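Local coordinates for putative iron-regulated protein A (Parabacteroides distasonis ATCC 8503, PDB 4ECG) that binds calcium ions and is probably a cell-envelope protein of the imelysin-like (peptidase M75) family, with a putative but unproven metalloendopeptidase activity, at residues A[57-60]-A[61-65]; A[250-253]-A[254-258]; A[268-271]-A[272-275]. All coordinates share one frame; numbering follows the deposited sequence.

Interaction 1: A[57-60]-A[61-65]; sequences AYKN and AVDKF
Asp63 N donates to Lys59 O at 2.8 Å, the backbone bond between residues i and i+4 of the long helix 29-68, and the side chains of the same two residues join in a textbook intrahelical ion pair. Asp63 OD1 receives Lys59 NZ at 2.9 Å on its syn lone pair, the side facing the other carboxylate oxygen. The lysine chain bends at chi2 (82°), which carries CE over to the carboxylate, where it lies 3.4 Å from Asp63 OD2. With an alanine here instead of Lys59, the Asp63 carboxylate is likely to lose its charged mate on this helix. One residue back, Tyr58 and Val62 repeat the i to i+4 spacing with apolar chemistry. A chi1 of 165° swings the Tyr58 ring to the carbonyl side, along the helix toward Val62, whose CG2 then lies over one ring face, 3.7 Å from the centroid, in a CH-pi contact. This pair is buried: Tyr58 meets helices 71-89, 147-155 and 171-196, and its hydroxyl is hydrogen-bonded to Ser181 OG. The helix thus turns a packed face inward while Asn60 and Lys64 lie exposed. The methyl sits off-centre on the ring, with Val62 CG2 3.4 Å from Tyr58 CZ.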
loop_
_atom_site.group_PDB
_atom_site.type_symbol
_atom_site.label_atom_id
_atom_site.label_comp_id
_atom_site.label_asym_id
_atom_site.label_seq_id
_atom_site.Cartn_x
_atom_site.Cartn_y
_atom_site.Cartn_z
ATOM N N ALA A 57 3.799 -17.712 -4.494
ATOM C CA ALA A 57 2.877 -18.291 -5.517
ATOM C C ALA A 57 2.962 -17.489 -6.817
ATOM O O ALA A 57 2.995 -18.053 -7.945
ATOM C CB ALA A 57 1.448 -18.334 -5.038
ATOM N N TYR A 58 3.045 -16.171 -6.678
ATOM C CA TYR A 58 3.145 -15.337 -7.855
ATOM C C TYR A 58 4.409 -15.639 -8.697
ATOM O O TYR A 58 4.304 -15.774 -9.909
ATOM C CB TYR A 58 3.058 -13.878 -7.508
ATOM C CG TYR A 58 3.514 -13.006 -8.648
ATOM C CD1 TYR A 58 2.671 -12.651 -9.685
ATOM C CD2 TYR A 58 4.803 -12.503 -8.665
ATOM C CE1 TYR A 58 3.139 -11.837 -10.746
ATOM C CE2 TYR A 58 5.258 -11.673 -9.676
ATOM C CZ TYR A 58 4.447 -11.362 -10.716
ATOM O OH TYR A 58 5.020 -10.627 -11.679
ATOM N N LYS A 59 5.580 -15.778 -8.072
ATOM C CA LYS A 59 6.829 -16.020 -8.810
ATOM C C LYS A 59 6.773 -17.426 -9.458
ATOM O O LYS A 59 7.133 -17.565 -10.621
ATOM C CB LYS A 59 8.057 -15.764 -7.904
ATOM C CG LYS A 59 9.349 -16.501 -8.196
ATOM C CD LYS A 59 10.121 -15.801 -9.304
ATOM C CE LYS A 59 11.380 -16.583 -9.670
ATOM N NZ LYS A 59 11.776 -16.184 -11.047
ATOM N N ASN A 60 6.253 -18.429 -8.742
ATOM C CA ASN A 60 6.050 -19.775 -9.307
ATOM C C ASN A 60 5.089 -19.749 -10.490
ATOM O O ASN A 60 5.361 -20.404 -11.481
ATOM C CB ASN A 60 5.604 -20.820 -8.258
ATOM C CG ASN A 60 6.689 -21.103 -7.222
ATOM O OD1 ASN A 60 7.863 -21.075 -7.548
ATOM N ND2 ASN A 60 6.302 -21.317 -5.977
ATOM N N ALA A 61 4.036 -18.946 -10.423
ATOM C CA ALA A 61 3.083 -18.863 -11.538
ATOM C C ALA A 61 3.697 -18.141 -12.736
ATOM O O ALA A 61 3.516 -18.556 -13.851
ATOM C CB ALA A 61 1.798 -18.165 -11.109
ATOM N N VAL A 62 4.407 -17.040 -12.505
ATOM C CA VAL A 62 5.149 -16.356 -13.567
ATOM C C VAL A 62 6.172 -17.329 -14.215
ATOM O O VAL A 62 6.288 -17.415 -15.411
ATOM C CB VAL A 62 5.868 -15.098 -13.011
ATOM C CG1 VAL A 62 7.013 -14.697 -13.932
ATOM C CG2 VAL A 62 4.892 -13.952 -12.830
ATOM N N ASP A 63 6.890 -18.074 -13.410
ATOM C CA ASP A 63 7.876 -19.043 -13.939
ATOM C C ASP A 63 7.250 -20.093 -14.827
ATOM O O ASP A 63 7.819 -20.490 -15.837
ATOM C CB ASP A 63 8.561 -19.802 -12.815
ATOM C CG ASP A 63 9.721 -19.009 -12.165
ATOM O OD1 ASP A 63 10.096 -17.934 -12.710
ATOM O OD2 ASP A 63 10.245 -19.499 -11.114
ATOM N N LYS A 64 6.100 -20.601 -14.404
ATOM C CA LYS A 64 5.409 -21.652 -15.138
ATOM C C LYS A 64 4.940 -21.085 -16.495
ATOM O O LYS A 64 5.097 -21.719 -17.543
ATOM C CB LYS A 64 4.264 -22.164 -14.271
ATOM C CG LYS A 64 3.220 -23.003 -14.952
ATOM C CD LYS A 64 2.125 -23.396 -13.930
ATOM C CE LYS A 64 1.255 -24.544 -14.453
ATOM N NZ LYS A 64 0.357 -25.099 -13.432
ATOM N N PHE A 65 4.387 -19.873 -16.484
ATOM C CA PHE A 65 4.126 -19.184 -17.750
ATOM C C PHE A 65 5.373 -18.951 -18.619
ATOM O O PHE A 65 5.357 -19.231 -19.823
ATOM C CB PHE A 65 3.477 -17.825 -17.542
ATOM C CG PHE A 65 3.436 -16.996 -18.794
ATOM C CD1 PHE A 65 2.698 -17.399 -19.872
ATOM C CD2 PHE A 65 4.150 -15.825 -18.902
ATOM C CE1 PHE A 65 2.688 -16.675 -21.071
ATOM C CE2 PHE A 65 4.107 -15.069 -20.062
ATOM C CZ PHE A 65 3.370 -15.488 -21.152
#

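Interaction 2: A[250-253]-A[254-258]; sequences KITD and PVTAW. With CA (calcium ion), chain H.
Thr256 meets Thr252 through two hydrogen bonds to a single backbone oxygen, one turn back in helix 239-259. The backbone bond, Thr256 N to Thr252 O, is 2.8 Å long. The second comes from the side chain: Thr256 OG1 donates to the same oxygen at 3.1 Å, from above the carbonyl plane and not on a lone pair. With OG1 beside its own backbone N (chi1 -58°), the hydroxyl faces back down the helix, as serines and threonines within helices often do. Thr252 OG1 likewise turns to an earlier carbonyl, Gly247 O, five residues back. Further along, Ala257 N continues the ladder to Asp253 O at 3.2 Å.

Carbon-to-carbonyl packing centres on Pro254. Its nitrogen has no hydrogen to give to the turn before, and its CD stands 3.3 Å from Lys250 O, where an amide donor would otherwise come; the helix is kinked here. Val255 CG2 lies 3.4 Å from Ile251 O, and the Ile251 and Val255 side chains both pack on Ile358 of helix 355-377.

Metal coordination belongs to Asp253. Its OD1 binds a calcium ion at 2.6 Å, whereas OD2 stays at 3.7 Å, so the carboxylate is monodentate. Three waters and Ser248 O also bind the ion. Lys250 points elsewhere, its NZ hydrogen-bonded to Asn291 OD1 and in long, weak ion pairs with Glu89 and Glu92.

Thr252 O thus takes two donors, while Lys250 O meets the proline CD in place of an N-H. With two protein oxygens and three waters round the ion, and Asp253 itself exposed, the calcium shell is rich in water, consistent with a site at the protein surface.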
loop_
_atom_site.group_PDB
_atom_site.type_symbol
_atom_site.label_atom_id
_atom_site.label_comp_id
_atom_site.label_asym_id
_atom_site.label_seq_id
_atom_site.Cartn_x
_atom_site.Cartn_y
_atom_site.Cartn_z
ATOM N N LYS A 250 -3.430 9.870 -4.914
ATOM C CA LYS A 250 -3.747 8.772 -5.825
ATOM C C LYS A 250 -5.047 9.058 -6.607
ATOM O O LYS A 250 -5.149 8.704 -7.794
ATOM C CB LYS A 250 -3.876 7.438 -5.085
ATOM C CG LYS A 250 -2.686 7.016 -4.253
ATOM C CD LYS A 250 -2.815 5.579 -3.779
ATOM C CE LYS A 250 -1.555 5.107 -3.037
ATOM N NZ LYS A 250 -1.688 3.629 -2.775
ATOM N N ILE A 251 -6.020 9.680 -5.934
ATOM C CA ILE A 251 -7.286 10.009 -6.543
ATOM C C ILE A 251 -7.209 11.415 -7.159
ATOM O O ILE A 251 -7.512 11.589 -8.354
ATOM C CB ILE A 251 -8.488 9.864 -5.570
ATOM C CG1 ILE A 251 -8.761 8.385 -5.242
ATOM C CG2 ILE A 251 -9.757 10.430 -6.209
ATOM C CD1 ILE A 251 -9.626 8.129 -4.009
ATOM N N THR A 252 -6.732 12.395 -6.395
ATOM C CA THR A 252 -6.832 13.817 -6.808
ATOM C C THR A 252 -5.945 14.100 -8.003
ATOM O O THR A 252 -6.400 14.738 -8.949
ATOM C CB THR A 252 -6.638 14.817 -5.627
ATOM O OG1 THR A 252 -7.694 14.607 -4.674
ATOM C CG2 THR A 252 -6.692 16.291 -6.070
ATOM N N ASP A 253 -4.735 13.552 -8.016
ATOM C CA ASP A 253 -3.721 14.003 -8.987
ATOM C C ASP A 253 -4.048 13.589 -10.436
ATOM O O ASP A 253 -3.833 14.395 -11.368
ATOM C CB ASP A 253 -2.254 13.597 -8.604
ATOM C CG ASP A 253 -1.654 14.410 -7.391
ATOM O OD1 ASP A 253 -2.273 15.429 -6.933
ATOM O OD2 ASP A 253 -0.531 14.012 -6.904
ATOM N N PRO A 254 -4.517 12.347 -10.644
ATOM C CA PRO A 254 -4.996 11.962 -11.993
ATOM C C PRO A 254 -6.253 12.747 -12.460
ATOM O O PRO A 254 -6.393 13.076 -13.640
ATOM C CB PRO A 254 -5.286 10.452 -11.837
ATOM C CG PRO A 254 -4.385 9.996 -10.733
ATOM C CD PRO A 254 -4.350 11.165 -9.775
ATOM N N VAL A 255 -7.132 13.091 -11.528
ATOM C CA VAL A 255 -8.316 13.884 -11.857
ATOM C C VAL A 255 -7.887 15.265 -12.216
ATOM O O VAL A 255 -8.426 15.810 -13.152
ATOM C CB VAL A 255 -9.389 13.848 -10.739
ATOM C CG1 VAL A 255 -10.569 14.805 -10.996
ATOM C CG2 VAL A 255 -9.860 12.425 -10.606
ATOM N N THR A 256 -6.888 15.830 -11.534
ATOM C CA THR A 256 -6.463 17.192 -11.906
ATOM C C THR A 256 -5.953 17.181 -13.358
ATOM O O THR A 256 -6.343 18.027 -14.181
ATOM C CB THR A 256 -5.369 17.756 -10.972
ATOM O OG1 THR A 256 -5.854 17.751 -9.638
ATOM C CG2 THR A 256 -4.943 19.255 -11.398
ATOM N N ALA A 257 -5.124 16.190 -13.671
ATOM C CA ALA A 257 -4.524 16.032 -14.995
ATOM C C ALA A 257 -5.606 15.862 -16.039
ATOM O O ALA A 257 -5.560 16.500 -17.081
ATOM C CB ALA A 257 -3.550 14.827 -15.011
ATOM N N TRP A 258 -6.591 15.009 -15.741
ATOM C CA TRP A 258 -7.749 14.789 -16.614
ATOM C C TRP A 258 -8.519 16.035 -16.887
ATOM O O TRP A 258 -8.872 16.295 -18.033
ATOM C CB TRP A 258 -8.651 13.760 -15.986
ATOM C CG TRP A 258 -9.951 13.512 -16.682
ATOM C CD1 TRP A 258 -11.187 14.015 -16.330
ATOM C CD2 TRP A 258 -10.217 12.636 -17.836
ATOM N NE1 TRP A 258 -12.168 13.563 -17.169
ATOM C CE2 TRP A 258 -11.663 12.721 -18.085
ATOM C CE3 TRP A 258 -9.446 11.826 -18.641
ATOM C CZ2 TRP A 258 -12.288 12.001 -19.111
ATOM C CZ3 TRP A 258 -10.074 11.095 -19.654
ATOM C CH2 TRP A 258 -11.467 11.174 -19.886
HETATM CA CA CA H . -2.143 16.459 -4.573
HETATM O O HOH W 1 -2.128 17.713 -2.465
HETATM O O HOH W 2 -0.008 15.277 -3.299
HETATM O O HOH W 3 -0.040 17.352 -5.552
#

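Interaction 3: A[268-271]-A[272-275]; sequences PNNP and GVLA
A chi1 of -177° sets Asn270 CG anti to the backbone N, and chi2 near -86° turns its amide so that OD1 lies over the start of helix 271-275. There OD1 accepts from Val273 N at 2.9 Å, in the carbonyl plane and on a lone pair, with a nearly straight N-H (163°). Gly272 N is equally near this oxygen, and the absence of a side chain at Gly272 suits the close approach of Asn270 OD1. The other end of the amide is held as well: Asn270 ND2 donates to Ser261 OG and to Asn262 OD1, and bonds at both ends probably restrain the amide from flipping. The backbone takes up the helical pattern at once, Leu274 N reaching Asn270 O at 2.9 Å. The next bond, Ala275 N to Pro271 O, is more bent.

Leu274 folds back over the incoming loop. Its CG rests 3.4 Å from Asn270 O, CD2 is 3.6 Å from Pro268 O, and CD1 lies alongside the backbone of Asn269. Val273 CG2 lies 3.8 Å from Asn270 OD1, and its side chain also packs on Trp279 and Arg349. Proline as the first helical residue suits this place, where a backbone N-H has no earlier turn to bond to. Together these features are those of a classic asparagine N-cap, closing the first turn of a short helix.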
loop_
_atom_site.group_PDB
_atom_site.type_symbol
_atom_site.label_atom_id
_atom_site.label_comp_id
_atom_site.label_asym_id
_atom_site.label_seq_id
_atom_site.Cartn_x
_atom_site.Cartn_y
_atom_site.Cartn_z
ATOM N N PRO A 268 -4.120 7.066 -25.864
ATOM C CA PRO A 268 -2.994 6.529 -25.101
ATOM C C PRO A 268 -2.045 7.571 -24.427
ATOM O O PRO A 268 -1.266 7.190 -23.570
ATOM C CB PRO A 268 -2.218 5.704 -26.154
ATOM C CG PRO A 268 -2.578 6.322 -27.463
ATOM C CD PRO A 268 -4.001 6.785 -27.311
ATOM N N ASN A 269 -2.093 8.849 -24.810
ATOM C CA ASN A 269 -1.284 9.880 -24.121
ATOM C C ASN A 269 -2.027 10.819 -23.184
ATOM O O ASN A 269 -1.443 11.804 -22.704
ATOM C CB ASN A 269 -0.498 10.695 -25.136
ATOM C CG ASN A 269 0.482 9.829 -25.874
ATOM O OD1 ASN A 269 0.351 9.656 -27.086
ATOM N ND2 ASN A 269 1.395 9.179 -25.128
ATOM N N ASN A 270 -3.284 10.494 -22.890
ATOM C CA ASN A 270 -4.051 11.285 -21.949
ATOM C C ASN A 270 -3.338 11.335 -20.604
ATOM O O ASN A 270 -3.054 10.300 -20.025
ATOM C CB ASN A 270 -5.457 10.756 -21.773
ATOM C CG ASN A 270 -6.267 11.621 -20.855
ATOM O OD1 ASN A 270 -6.221 11.432 -19.634
ATOM N ND2 ASN A 270 -7.002 12.589 -21.425
ATOM N N PRO A 271 -2.982 12.546 -20.152
ATOM C CA PRO A 271 -2.214 12.645 -18.902
ATOM C C PRO A 271 -2.980 12.181 -17.642
ATOM O O PRO A 271 -2.375 11.719 -16.685
ATOM C CB PRO A 271 -1.834 14.136 -18.825
ATOM C CG PRO A 271 -2.753 14.844 -19.809
ATOM C CD PRO A 271 -3.093 13.841 -20.863
ATOM N N GLY A 272 -4.293 12.314 -17.636
ATOM C CA GLY A 272 -5.067 11.750 -16.565
ATOM C C GLY A 272 -4.943 10.236 -16.532
ATOM O O GLY A 272 -4.622 9.666 -15.481
ATOM N N VAL A 273 -5.238 9.589 -17.663
ATOM C CA VAL A 273 -5.154 8.126 -17.714
ATOM C C VAL A 273 -3.762 7.725 -17.274
ATOM O O VAL A 273 -3.638 6.922 -16.354
ATOM C CB VAL A 273 -5.494 7.505 -19.085
ATOM C CG1 VAL A 273 -5.169 6.004 -19.095
ATOM C CG2 VAL A 273 -6.946 7.723 -19.415
ATOM N N LEU A 274 -2.725 8.331 -17.872
ATOM C CA LEU A 274 -1.337 7.944 -17.579
ATOM C C LEU A 274 -0.964 8.111 -16.114
ATOM O O LEU A 274 -0.114 7.376 -15.650
ATOM C CB LEU A 274 -0.280 8.645 -18.490
ATOM C CG LEU A 274 -0.266 8.314 -20.007
ATOM C CD1 LEU A 274 0.661 9.227 -20.789
ATOM C CD2 LEU A 274 0.094 6.876 -20.298
ATOM N N ALA A 275 -1.577 9.047 -15.376
ATOM C CA ALA A 275 -1.229 9.217 -13.951
ATOM C C ALA A 275 -1.908 8.181 -13.052
ATOM O O ALA A 275 -1.564 8.091 -11.881
ATOM C CB ALA A 275 -1.517 10.633 -13.448
#

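Interactions 2 and 3 are neighbours, their centres 10 Å apart, at the end of helix 239-259 and the start of helix 271-275. Trp258 CE3 lies 3.4 Å from Asn270 OD1, so the indole flanks the capping amide, and Pro254 CG is 3.6 Å from Ala275 O. The kinked helix and the capped one therefore pack against each other near the calcium held by Asp253. The Ala275 side chain is about 5 Å from that of Trp111, which has been seen to bind calcium although none is bound at it in this chain. Interaction 1 stands apart, its centre 34 Å from that of interaction 2 and 30 Å from that of interaction 3; the Tyr58 side chain is about 11 Å from that of calcium-binding Asp109.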